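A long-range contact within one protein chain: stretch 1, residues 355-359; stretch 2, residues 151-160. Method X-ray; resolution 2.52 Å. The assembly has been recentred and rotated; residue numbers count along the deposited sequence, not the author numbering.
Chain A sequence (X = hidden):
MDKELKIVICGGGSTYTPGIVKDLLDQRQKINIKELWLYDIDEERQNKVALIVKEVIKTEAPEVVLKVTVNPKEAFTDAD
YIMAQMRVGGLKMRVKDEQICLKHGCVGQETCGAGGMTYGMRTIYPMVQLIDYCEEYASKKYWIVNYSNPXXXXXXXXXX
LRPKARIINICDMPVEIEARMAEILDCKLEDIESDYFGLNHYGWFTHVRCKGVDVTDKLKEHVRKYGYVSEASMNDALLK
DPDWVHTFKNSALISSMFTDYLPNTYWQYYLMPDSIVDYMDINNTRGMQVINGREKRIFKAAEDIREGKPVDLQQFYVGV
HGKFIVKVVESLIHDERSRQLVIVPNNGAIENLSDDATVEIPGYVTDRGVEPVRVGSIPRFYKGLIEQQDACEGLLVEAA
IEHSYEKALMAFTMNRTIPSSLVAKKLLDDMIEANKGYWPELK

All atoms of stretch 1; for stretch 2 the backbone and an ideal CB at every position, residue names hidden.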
# COMPACT_ATOMS: atom_id res chain seq x y z
N ASP A 355 -7.88 1.84 4.60
CA ASP A 355 -7.67 1.91 6.04
C ASP A 355 -8.96 2.20 6.79
O ASP A 355 -9.24 1.58 7.82
CB ASP A 355 -6.61 2.96 6.37
CG ASP A 355 -5.38 2.85 5.49
OD1 ASP A 355 -5.38 2.01 4.56
OD2 ASP A 355 -4.40 3.59 5.74
N ASP A 356 -9.77 3.13 6.28
CA ASP A 356 -11.00 3.55 6.95
C ASP A 356 -12.17 2.61 6.69
O ASP A 356 -13.31 2.97 6.99
CB ASP A 356 -11.37 4.97 6.52
CG ASP A 356 -11.62 5.09 5.03
OD1 ASP A 356 -11.04 4.29 4.27
OD2 ASP A 356 -12.39 5.98 4.63
N ALA A 357 -11.91 1.42 6.16
CA ALA A 357 -12.97 0.43 5.96
C ALA A 357 -13.26 -0.27 7.28
O ALA A 357 -12.35 -0.84 7.89
CB ALA A 357 -12.57 -0.57 4.88
N THR A 358 -14.51 -0.24 7.71
CA THR A 358 -14.92 -0.87 8.96
C THR A 358 -15.27 -2.32 8.67
O THR A 358 -16.40 -2.65 8.32
CB THR A 358 -16.08 -0.12 9.61
OG1 THR A 358 -17.03 0.24 8.60
CG2 THR A 358 -15.57 1.13 10.31
N VAL A 359 -14.28 -3.20 8.81
CA VAL A 359 -14.44 -4.61 8.52
C VAL A 359 -14.91 -5.34 9.77
O VAL A 359 -14.68 -4.90 10.90
CB VAL A 359 -13.12 -5.21 7.98
CG1 VAL A 359 -12.78 -4.60 6.63
CG2 VAL A 359 -12.00 -4.99 8.98
N UNK A 151 -25.21 -1.40 11.62
CA UNK A 151 -23.92 -1.40 12.29
C UNK A 151 -22.78 -1.07 11.33
O UNK A 151 -21.74 -0.56 11.76
CB UNK A 151 -23.67 -2.76 12.95
N UNK A 152 -22.96 -1.33 10.04
CA UNK A 152 -21.90 -1.03 9.07
C UNK A 152 -21.76 0.47 8.87
O UNK A 152 -20.64 1.00 8.88
CB UNK A 152 -22.19 -1.71 7.73
N UNK A 153 -22.88 1.17 8.68
CA UNK A 153 -22.81 2.60 8.38
C UNK A 153 -22.47 3.40 9.63
O UNK A 153 -21.68 4.35 9.57
CB UNK A 153 -24.13 3.09 7.79
N UNK A 154 -23.04 3.03 10.78
CA UNK A 154 -22.82 3.82 11.99
C UNK A 154 -21.39 3.66 12.49
O UNK A 154 -20.82 4.60 13.06
CB UNK A 154 -23.81 3.41 13.08
N UNK A 155 -20.79 2.49 12.29
CA UNK A 155 -19.41 2.28 12.75
C UNK A 155 -18.43 3.08 11.90
O UNK A 155 -17.48 3.67 12.43
CB UNK A 155 -19.05 0.79 12.71
N UNK A 156 -18.64 3.10 10.58
CA UNK A 156 -17.79 3.90 9.71
C UNK A 156 -17.98 5.39 9.95
O UNK A 156 -17.04 6.17 9.80
CB UNK A 156 -18.07 3.57 8.24
N UNK A 157 -19.19 5.80 10.33
CA UNK A 157 -19.45 7.21 10.60
C UNK A 157 -18.89 7.63 11.95
O UNK A 157 -18.23 8.67 12.07
CB UNK A 157 -20.95 7.49 10.55
N UNK A 158 -19.15 6.83 12.99
CA UNK A 158 -18.65 7.17 14.32
C UNK A 158 -17.13 7.12 14.39
O UNK A 158 -16.52 7.89 15.14
CB UNK A 158 -19.25 6.22 15.36
N UNK A 159 -16.49 6.24 13.61
CA UNK A 159 -15.03 6.18 13.62
C UNK A 159 -14.41 7.38 12.93
O UNK A 159 -13.33 7.83 13.32
CB UNK A 159 -14.55 4.89 12.95
N UNK A 160 -15.08 7.92 11.91
CA UNK A 160 -14.57 9.11 11.23
C UNK A 160 -14.80 10.37 12.05
O UNK A 160 -13.94 11.25 12.10
CB UNK A 160 -15.23 9.26 9.86

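Stretch 2 runs as a helix, and stretch 1 touches it mainly through Thr358, whose CA-to-CB bond points toward it. Position 151 lies out of reach of stretch 1, so this contact sets no rule beyond helix compatibility; the residue is Ala151.

At position 152 the CA-to-CB bond points sideways and the ideal CB has nothing of stretch 1 within 5.5 Å. Stretch 1 makes no demand on the side chain, so small or medium aliphatic residues common in helices would serve. The deposited residue is Ala152, and its backbone makes the approach: Ala152 O lies 3.7 Å from Thr358 OG1, with no hydrogen bond between them.

Position 153 points away from stretch 1 and 154 is out of reach, leaving both choices to other neighbours. They hold Ile153 and Val154.

Position 155 is more demanding. Its CA-to-CB bond points toward stretch 1, and the ideal CB already sits 4.2 Å from Thr358 CG2. A small apolar side chain such as alanine fits naturally, with serine also plausible. Ala155 is found, and its methyl packs against the threonine methyl, CB to Thr358 CG2 at 4.3 Å.

Position 156 has the closest CA pairing, 5.6 Å to the CA of Thr358. Its CA-to-CB bond points sideways, with the ideal CB 3.5 Å from Thr358 OG1 and 5.0 Å from Asp356 O. Two oxygens able to accept hydrogen bonds favour a donor; lysine or arginine could reach along the strand entry, while glutamine is a shorter alternative. Lys156 takes the role. Its first two chi angles are t, chi3 lies between wells at -120° and chi4 is p, and the end of the chain comes nearer to stretch 1. Lys156 NZ donates two weak hydrogen bonds, to Thr358 OG1 at 3.4 Å and to Asp356 O at 3.4 Å. Lys156 NZ also comes 3.3 Å from Thr358 N, but both are donors, so this is not a third bond.

Position 157 points away and 158 is out of reach. Ala157 and Thr158 occupy them; Thr158 OG1 donates back along the helix to Val154 O at 2.6 Å.

Position 159 again points toward stretch 1, its ideal CB 4.7 Å from Thr358 CG2. A long or aromatic side chain could extend past the threonine toward the Asp356 backbone; leucine, methionine or an aromatic would suit. Tyr159, with chi1 t, does so, bringing CE2 to 4.5 Å from Asp356 CA, which lies at the ring edge.

Position 160 points sideways, clear of stretch 1. Lys160 extends with all four chi angles t and makes no contact here.

Stretch 2, residues 151-160: AAIVAKATYK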
# COMPACT_ATOMS: atom_id res chain seq x y z
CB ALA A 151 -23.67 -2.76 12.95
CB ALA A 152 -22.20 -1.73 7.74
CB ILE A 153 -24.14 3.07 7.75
CG1 ILE A 153 -24.37 2.35 6.42
CG2 ILE A 153 -24.13 4.58 7.55
CD1 ILE A 153 -25.71 2.65 5.79
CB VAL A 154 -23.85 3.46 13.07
CG1 VAL A 154 -25.27 3.65 12.54
CG2 VAL A 154 -23.65 2.03 13.56
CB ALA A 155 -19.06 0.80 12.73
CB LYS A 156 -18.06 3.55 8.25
CG LYS A 156 -17.07 4.16 7.27
CD LYS A 156 -17.47 3.87 5.83
CE LYS A 156 -16.38 3.09 5.10
NZ LYS A 156 -16.17 1.74 5.68
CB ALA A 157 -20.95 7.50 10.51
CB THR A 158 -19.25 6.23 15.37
OG1 THR A 158 -19.10 4.87 14.95
CG2 THR A 158 -20.73 6.53 15.58
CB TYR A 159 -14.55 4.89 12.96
CG TYR A 159 -13.05 4.86 12.74
CD1 TYR A 159 -12.17 4.91 13.82
CD2 TYR A 159 -12.51 4.79 11.46
CE1 TYR A 159 -10.81 4.89 13.63
CE2 TYR A 159 -11.14 4.77 11.26
CZ TYR A 159 -10.30 4.82 12.35
OH TYR A 159 -8.93 4.79 12.16
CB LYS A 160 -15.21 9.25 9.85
CG LYS A 160 -14.69 10.44 9.06
CD LYS A 160 -14.96 10.29 7.57
CE LYS A 160 -14.31 11.41 6.78
NZ LYS A 160 -14.39 11.21 5.31
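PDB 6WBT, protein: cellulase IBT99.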